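Local coordinates for probable aspartate aminotransferase 2 (Methanococcus jannaschii, PDB 2Z61), which catalyses the pyridoxal-phosphate-dependent transfer of an amino group from alanine to 4-(hydroxymethyl)-2-furancarboxaldehyde phosphate, a step in methanofuran biosynthesis, at residues N42-K45 with P46-D49; L69-R72 with E73-E77; R273-N276 with S277-E281. All coordinates share one frame; numbering follows the deposited sequence.

Contact 1: residues N42-K45 with P46-D49; sequences NTPK and PIVD
The first turn of helix 45-56 starts here, with Pro44 at the N-cap position and Thr43 and Pro44 leading the chain in against Ile47 and Val48. Pro44 O takes two backbone N-H groups: Val48 N at 3.1 Å, lying in the carbonyl plane, and Ile47 N at 3.0 Å, which sits well above that plane and bends to 132° at the hydrogen. Asp49 N to Lys45 O is nearly straight, 2.9 Å and 173°.

Ile47 fills the inner side of the turn. Its CD1 is pressed tightly on CG of the Pro44 ring, 3.4 Å away, the two side chains running alongside each other, while its CG2 meets Thr43 CG2 at 3.6 Å, where the chains cross nearly at right angles. Thr43 can offer that methyl because CG2 is anti to its backbone N (chi1 -61°), which leaves OG1 to bond Ala225 O. With an alanine in place of Ile47, the Pro44 ring would probably lose its CD1 partner, the Thr43 methyl would keep little more than a CB contact, and a gap would open towards Met226 and Trp229. Val48 CG2 rests on Thr43 O at 3.5 Å, and the valine also packs on Leu55 of the second subunit.

On the outer side, the aliphatic chain of Lys45 passes Asp49 OD2 at a slant, CG 3.6 Å from it, and NZ, turned at the chi4 bend, stays 4.5 Å from Asp49 OD2. That is too long for a salt bridge, so the pair probably adds a modest electrostatic attraction to a turn held by backbone bonds and apolar contact.

Contact 2: residues L69-R72 with E73-E77; sequences LELR and EKISE
Leu71 and Ile75, one turn apart on helix 69-82, meet through their branch ends: Leu71 CD2 lies 4.0 Å from Ile75 CD1 and nearly as close to Ile75 CG1. Ile75 reaches back because its CG1 is anti to the carbonyl carbon (chi1 -70°), a setting that also lays CG1 over Leu71 O at 3.6 Å. The same carbonyl accepts Ile75 N at 3.0 Å, so backbone bond and side-chain contact tie together the same two residues.

Next to this pair the regular i to i+4 ladder goes on. Glu73 N bonds Leu69 O at 2.9 Å, Lys74 N bonds Glu70 O in a longer link of 3.2 Å, and Ser76 N reaches Arg72 O at 3.0 Å. Only the base of the Lys74 side chain touches, CG lying 3.5 Å from Glu70 O; beyond it the chain turns away.

Further out, Arg72 and Ser76 turn their polar ends to the flanking loops: Arg72, bent at chi3 (-82°), gives NE to Gly67 O, just ahead of the helix, and NH1 to Pro89 O, with weak, long ion pairs to Asp64 and Asp90, while Ser76 OG hydrogen-bonds Ile87 O in the connection leading to strand 92-95.

The buried face of helix 69-82 lies against strand 92-95, an outermost strand of the chain's seven-stranded mixed sheet, with Leu71 and Arg72 packed on Ile94 and Ile75 on both Ile92 and Ile94, while Phe267, in the loop before helix 269-295, touches Lys74 and Ile75.

Contact 3: residues R273-N276 with S277-E281; sequences REIN and SMIKE
Asn276 meets the next turn of helix 269-295 through its backbone oxygen, on a side largely open to solvent, with Lys280 as the partner. Asn276 O takes Lys280 N at 3.0 Å, and the aliphatic chain of Lys280 then folds back over the same oxygen, with Lys280 CD 3.2 Å from Asn276 O. A chi1 of -96° together with the bend at chi2 (58°) brings CD back. The contact of Asn276 is therefore mostly a backbone one: its carbonyl accepts the N-H of Lys280 and has the Lys280 CD methylene close by.

Ile275 is the buried counterpart. Its CG2, anti to the backbone N (chi1 -82°), extends towards the next turn and meets Ile279 CD1 at 3.9 Å, the two side chains passing at a slant. Ile279 also leans on the Ile275 carbonyl, with CG1 3.3 Å from Ile275 O, and the backbone bond from Ile279 N to that oxygen, at 2.8 Å, is the shortest of the four that join 273-276 to 277-281. Met278 CB flanks Ile275 O at 3.3 Å. This carbonyl accepts Ile279 N and is hemmed in by carbons of Ile279 and Met278.

Ser277 continues the ladder from the exposed side. Its N bonds Arg273 O at 3.2 Å, and its CB lies 3.4 Å from Glu274 O, which in turn accepts Met278 N.

Around this turn, Ile275 packs on Pro44 and on Leu223, the neighbour of the cofactor-binding Lys222, while Met278 touches Phe41. Glu274 reaches the start of helix 45-56, where its OE1 accepts the backbone N of Lys45. The first turns of helix 269-295 thereby lie against the loop and the start of helix 45-56.

Overall arrangement
Along the chain the three contacts come in series, each complete before the next begins. Contact 1 opens helix 45-56, contact 2 lies in the following helix 69-82, and contact 3 is near the start of helix 269-295. Contacts 1 and 3 touch, centres 13 Å apart, where the start of helix 45-56 meets the first turns of helix 269-295. Contact 2 stands apart, its centre 19 Å from that of contact 1 and 23 Å from that of contact 3. Contact 2 backs the edge of the large mixed sheet, whereas contact 1 reaches the second subunit of the homodimer, so the touching pair links helix 269-295 to a region at the dimer interface.

Contact 1: residues N42-K45 with P46-D49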
loop_
_atom_site.group_PDB
_atom_site.type_symbol
_atom_site.label_atom_id
_atom_site.label_comp_id
_atom_site.label_asym_id
_atom_site.label_seq_id
_atom_site.Cartn_x
_atom_site.Cartn_y
_atom_site.Cartn_z
ATOM N N ASN A 42 22.236 -5.357 3.970
ATOM C CA ASN A 42 21.173 -6.147 4.573
ATOM C C ASN A 42 20.558 -5.303 5.672
ATOM O O ASN A 42 21.153 -4.308 6.096
ATOM C CB ASN A 42 21.741 -7.397 5.243
ATOM C CG ASN A 42 22.185 -8.443 4.243
ATOM O OD1 ASN A 42 21.395 -8.915 3.424
ATOM N ND2 ASN A 42 23.454 -8.816 4.303
ATOM N N THR A 43 19.394 -5.682 6.154
ATOM C CA THR A 43 18.872 -4.926 7.277
ATOM C C THR A 43 19.670 -5.205 8.547
ATOM O O THR A 43 20.025 -6.327 8.886
ATOM C CB THR A 43 17.402 -5.246 7.553
ATOM O OG1 THR A 43 16.618 -4.913 6.400
ATOM C CG2 THR A 43 16.904 -4.462 8.759
ATOM N N PRO A 44 19.952 -4.110 9.321
ATOM C CA PRO A 44 20.698 -4.313 10.542
ATOM C C PRO A 44 20.165 -5.460 11.397
ATOM O O PRO A 44 18.955 -5.636 11.567
ATOM C CB PRO A 44 20.685 -2.949 11.259
ATOM C CG PRO A 44 19.726 -2.080 10.462
ATOM C CD PRO A 44 19.853 -2.605 9.060
ATOM N N LYS A 45 21.106 -6.234 11.936
ATOM C CA LYS A 45 20.814 -7.416 12.744
ATOM C C LYS A 45 19.781 -7.266 13.852
ATOM O O LYS A 45 18.869 -8.081 13.958
ATOM C CB LYS A 45 22.111 -7.974 13.343
ATOM C CG LYS A 45 21.964 -9.377 13.914
ATOM C CD LYS A 45 23.241 -9.837 14.603
ATOM C CE LYS A 45 23.118 -11.268 15.109
ATOM N NZ LYS A 45 23.095 -12.246 13.995
ATOM N N PRO A 46 19.919 -6.247 14.713
ATOM C CA PRO A 46 18.911 -6.122 15.767
ATOM C C PRO A 46 17.486 -5.979 15.238
ATOM O O PRO A 46 16.533 -6.377 15.910
ATOM C CB PRO A 46 19.387 -4.912 16.578
ATOM C CG PRO A 46 20.362 -4.219 15.678
ATOM C CD PRO A 46 21.031 -5.313 14.934
ATOM N N ILE A 47 17.344 -5.423 14.035
ATOM C CA ILE A 47 16.024 -5.259 13.427
ATOM C C ILE A 47 15.540 -6.617 12.925
ATOM O O ILE A 47 14.392 -7.001 13.158
ATOM C CB ILE A 47 16.048 -4.247 12.245
ATOM C CG1 ILE A 47 16.364 -2.840 12.770
ATOM C CG2 ILE A 47 14.693 -4.248 11.535
ATOM C CD1 ILE A 47 16.574 -1.795 11.689
ATOM N N VAL A 48 16.422 -7.348 12.249
ATOM C CA VAL A 48 16.078 -8.674 11.738
ATOM C C VAL A 48 15.637 -9.602 12.877
ATOM O O VAL A 48 14.603 -10.278 12.772
ATOM C CB VAL A 48 17.284 -9.324 10.997
ATOM C CG1 VAL A 48 17.030 -10.823 10.770
ATOM C CG2 VAL A 48 17.512 -8.628 9.660
ATOM N N ASP A 49 16.407 -9.628 13.969
ATOM C CA ASP A 49 16.071 -10.497 15.106
ATOM C C ASP A 49 14.725 -10.147 15.739
ATOM O O ASP A 49 13.974 -11.029 16.142
ATOM C CB ASP A 49 17.178 -10.457 16.175
ATOM C CG ASP A 49 18.523 -10.965 15.651
ATOM O OD1 ASP A 49 18.535 -11.713 14.657
ATOM O OD2 ASP A 49 19.572 -10.632 16.236
#

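Contact 2: residues L69-R72 with E73-E77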
loop_
_atom_site.group_PDB
_atom_site.type_symbol
_atom_site.label_atom_id
_atom_site.label_comp_id
_atom_site.label_asym_id
_atom_site.label_seq_id
_atom_site.Cartn_x
_atom_site.Cartn_y
_atom_site.Cartn_z
ATOM N N LEU A 69 1.433 2.546 18.834
ATOM C CA LEU A 69 1.799 3.706 19.634
ATOM C C LEU A 69 3.271 3.724 20.021
ATOM O O LEU A 69 3.916 4.770 19.977
ATOM C CB LEU A 69 0.904 3.757 20.885
ATOM C CG LEU A 69 0.867 5.023 21.750
ATOM C CD1 LEU A 69 2.191 5.190 22.447
ATOM C CD2 LEU A 69 0.531 6.249 20.888
ATOM N N GLU A 70 3.814 2.569 20.384
ATOM C CA GLU A 70 5.217 2.504 20.779
ATOM C C GLU A 70 6.143 3.031 19.688
ATOM O O GLU A 70 7.118 3.724 19.982
ATOM C CB GLU A 70 5.625 1.069 21.125
ATOM C CG GLU A 70 4.813 0.420 22.236
ATOM C CD GLU A 70 3.331 0.308 21.901
ATOM O OE1 GLU A 70 2.995 -0.286 20.854
ATOM O OE2 GLU A 70 2.502 0.811 22.691
ATOM N N LEU A 71 5.847 2.697 18.432
ATOM C CA LEU A 71 6.683 3.147 17.319
ATOM C C LEU A 71 6.588 4.665 17.174
ATOM O O LEU A 71 7.599 5.357 17.115
ATOM C CB LEU A 71 6.241 2.494 16.008
ATOM C CG LEU A 71 7.319 2.091 14.994
ATOM C CD1 LEU A 71 6.719 2.159 13.598
ATOM C CD2 LEU A 71 8.541 2.985 15.090
ATOM N N ARG A 72 5.364 5.169 17.099
ATOM C CA ARG A 72 5.151 6.599 16.958
ATOM C C ARG A 72 5.839 7.383 18.081
ATOM O O ARG A 72 6.326 8.490 17.863
ATOM C CB ARG A 72 3.649 6.901 16.901
ATOM C CG ARG A 72 2.979 6.318 15.658
ATOM C CD ARG A 72 1.503 6.711 15.536
ATOM N NE ARG A 72 0.626 5.865 16.345
ATOM C CZ ARG A 72 -0.216 6.330 17.262
ATOM N NH1 ARG A 72 -0.293 7.632 17.494
ATOM N NH2 ARG A 72 -0.998 5.496 17.935
ATOM N N GLU A 73 5.898 6.803 19.275
ATOM C CA GLU A 73 6.559 7.485 20.382
ATOM C C GLU A 73 8.057 7.571 20.127
ATOM O O GLU A 73 8.659 8.625 20.319
ATOM C CB GLU A 73 6.290 6.771 21.705
ATOM C CG GLU A 73 4.835 6.842 22.136
ATOM C CD GLU A 73 4.596 6.185 23.480
ATOM O OE1 GLU A 73 5.121 5.072 23.700
ATOM O OE2 GLU A 73 3.871 6.773 24.309
ATOM N N LYS A 74 8.658 6.470 19.684
ATOM C CA LYS A 74 10.086 6.464 19.393
ATOM C C LYS A 74 10.447 7.481 18.301
ATOM O O LYS A 74 11.448 8.191 18.415
ATOM C CB LYS A 74 10.532 5.066 18.964
ATOM C CG LYS A 74 10.569 4.051 20.097
ATOM C CD LYS A 74 11.660 4.374 21.104
ATOM C CE LYS A 74 11.522 3.523 22.361
ATOM N NZ LYS A 74 11.401 2.065 22.058
ATOM N N ILE A 75 9.642 7.554 17.246
ATOM C CA ILE A 75 9.920 8.498 16.166
ATOM C C ILE A 75 9.800 9.920 16.704
ATOM O O ILE A 75 10.596 10.798 16.371
ATOM C CB ILE A 75 8.941 8.308 14.988
ATOM C CG1 ILE A 75 9.240 6.977 14.287
ATOM C CG2 ILE A 75 9.060 9.486 14.012
ATOM C CD1 ILE A 75 8.202 6.566 13.247
ATOM N N SER A 76 8.786 10.126 17.537
ATOM C CA SER A 76 8.533 11.406 18.172
ATOM C C SER A 76 9.771 11.805 18.985
ATOM O O SER A 76 10.273 12.919 18.859
ATOM C CB SER A 76 7.309 11.285 19.081
ATOM O OG SER A 76 7.148 12.437 19.883
ATOM N N GLU A 77 10.270 10.884 19.806
ATOM C CA GLU A 77 11.449 11.160 20.619
ATOM C C GLU A 77 12.657 11.437 19.729
ATOM O O GLU A 77 13.518 12.249 20.074
ATOM C CB GLU A 77 11.756 9.981 21.549
ATOM C CG GLU A 77 10.605 9.606 22.471
ATOM C CD GLU A 77 10.941 8.453 23.408
ATOM O OE1 GLU A 77 11.515 7.445 22.939
ATOM O OE2 GLU A 77 10.624 8.553 24.615
#

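Contact 3: residues R273-N276 with S277-E281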
loop_
_atom_site.group_PDB
_atom_site.type_symbol
_atom_site.label_atom_id
_atom_site.label_comp_id
_atom_site.label_asym_id
_atom_site.label_seq_id
_atom_site.Cartn_x
_atom_site.Cartn_y
_atom_site.Cartn_z
ATOM N N ARG A 273 24.962 1.861 15.436
ATOM C CA ARG A 273 26.360 1.523 15.239
ATOM C C ARG A 273 26.507 1.054 13.797
ATOM O O ARG A 273 27.354 1.540 13.048
ATOM C CB ARG A 273 26.766 0.386 16.174
ATOM C CG ARG A 273 28.259 0.140 16.259
ATOM C CD ARG A 273 28.933 1.241 17.061
ATOM N NE ARG A 273 28.472 1.257 18.450
ATOM C CZ ARG A 273 28.747 2.223 19.323
ATOM N NH1 ARG A 273 29.483 3.264 18.955
ATOM N NH2 ARG A 273 28.287 2.149 20.566
ATOM N N GLU A 274 25.654 0.107 13.416
ATOM C CA GLU A 274 25.677 -0.459 12.076
ATOM C C GLU A 274 25.370 0.548 10.974
ATOM O O GLU A 274 25.988 0.504 9.913
ATOM C CB GLU A 274 24.716 -1.653 12.008
ATOM C CG GLU A 274 25.195 -2.833 12.852
ATOM C CD GLU A 274 24.187 -3.965 12.944
ATOM O OE1 GLU A 274 23.698 -4.425 11.890
ATOM O OE2 GLU A 274 23.893 -4.404 14.080
ATOM N N ILE A 275 24.433 1.461 11.217
ATOM C CA ILE A 275 24.101 2.456 10.202
ATOM C C ILE A 275 25.267 3.420 9.991
ATOM O O ILE A 275 25.510 3.869 8.869
ATOM C CB ILE A 275 22.800 3.240 10.569
ATOM C CG1 ILE A 275 21.571 2.416 10.174
ATOM C CG2 ILE A 275 22.736 4.568 9.831
ATOM C CD1 ILE A 275 21.437 1.114 10.907
ATOM N N ASN A 276 25.997 3.736 11.056
ATOM C CA ASN A 276 27.137 4.639 10.914
ATOM C C ASN A 276 28.229 3.985 10.074
ATOM O O ASN A 276 28.925 4.650 9.315
ATOM C CB ASN A 276 27.695 5.030 12.280
ATOM C CG ASN A 276 26.908 6.142 12.920
ATOM O OD1 ASN A 276 26.525 7.106 12.252
ATOM N ND2 ASN A 276 26.671 6.029 14.223
ATOM N N SER A 277 28.365 2.673 10.217
ATOM C CA SER A 277 29.344 1.912 9.455
ATOM C C SER A 277 28.921 1.957 7.987
ATOM O O SER A 277 29.754 2.063 7.082
ATOM C CB SER A 277 29.370 0.464 9.954
ATOM O OG SER A 277 30.085 -0.378 9.068
ATOM N N MET A 278 27.612 1.887 7.766
ATOM C CA MET A 278 27.058 1.918 6.419
ATOM C C MET A 278 27.294 3.298 5.808
ATOM O O MET A 278 27.725 3.413 4.663
ATOM C CB MET A 278 25.554 1.611 6.468
ATOM C CG MET A 278 24.947 1.135 5.151
ATOM S SD MET A 278 23.133 0.925 5.230
ATOM C CE MET A 278 22.991 -0.632 6.156
ATOM N N ILE A 279 27.021 4.346 6.582
ATOM C CA ILE A 279 27.212 5.700 6.088
ATOM C C ILE A 279 28.665 5.935 5.674
ATOM O O ILE A 279 28.922 6.564 4.656
ATOM C CB ILE A 279 26.775 6.752 7.139
ATOM C CG1 ILE A 279 25.249 6.713 7.293
ATOM C CG2 ILE A 279 27.222 8.150 6.708
ATOM C CD1 ILE A 279 24.702 7.585 8.398
ATOM N N LYS A 280 29.610 5.422 6.455
ATOM C CA LYS A 280 31.026 5.582 6.126
ATOM C C LYS A 280 31.365 4.912 4.793
ATOM O O LYS A 280 32.054 5.489 3.957
ATOM C CB LYS A 280 31.907 4.980 7.227
ATOM C CG LYS A 280 32.416 5.972 8.261
ATOM C CD LYS A 280 31.292 6.708 8.962
ATOM C CE LYS A 280 31.848 7.626 10.043
ATOM N NZ LYS A 280 32.699 6.880 11.022
ATOM N N GLU A 281 30.882 3.690 4.597
ATOM C CA GLU A 281 31.147 2.968 3.361
ATOM C C GLU A 281 30.602 3.727 2.150
ATOM O O GLU A 281 31.286 3.851 1.135
ATOM C CB GLU A 281 30.533 1.562 3.423
ATOM C CG GLU A 281 30.670 0.772 2.126
ATOM C CD GLU A 281 32.114 0.457 1.763
ATOM O OE1 GLU A 281 33.000 1.314 1.966
ATOM O OE2 GLU A 281 32.359 -0.655 1.260
#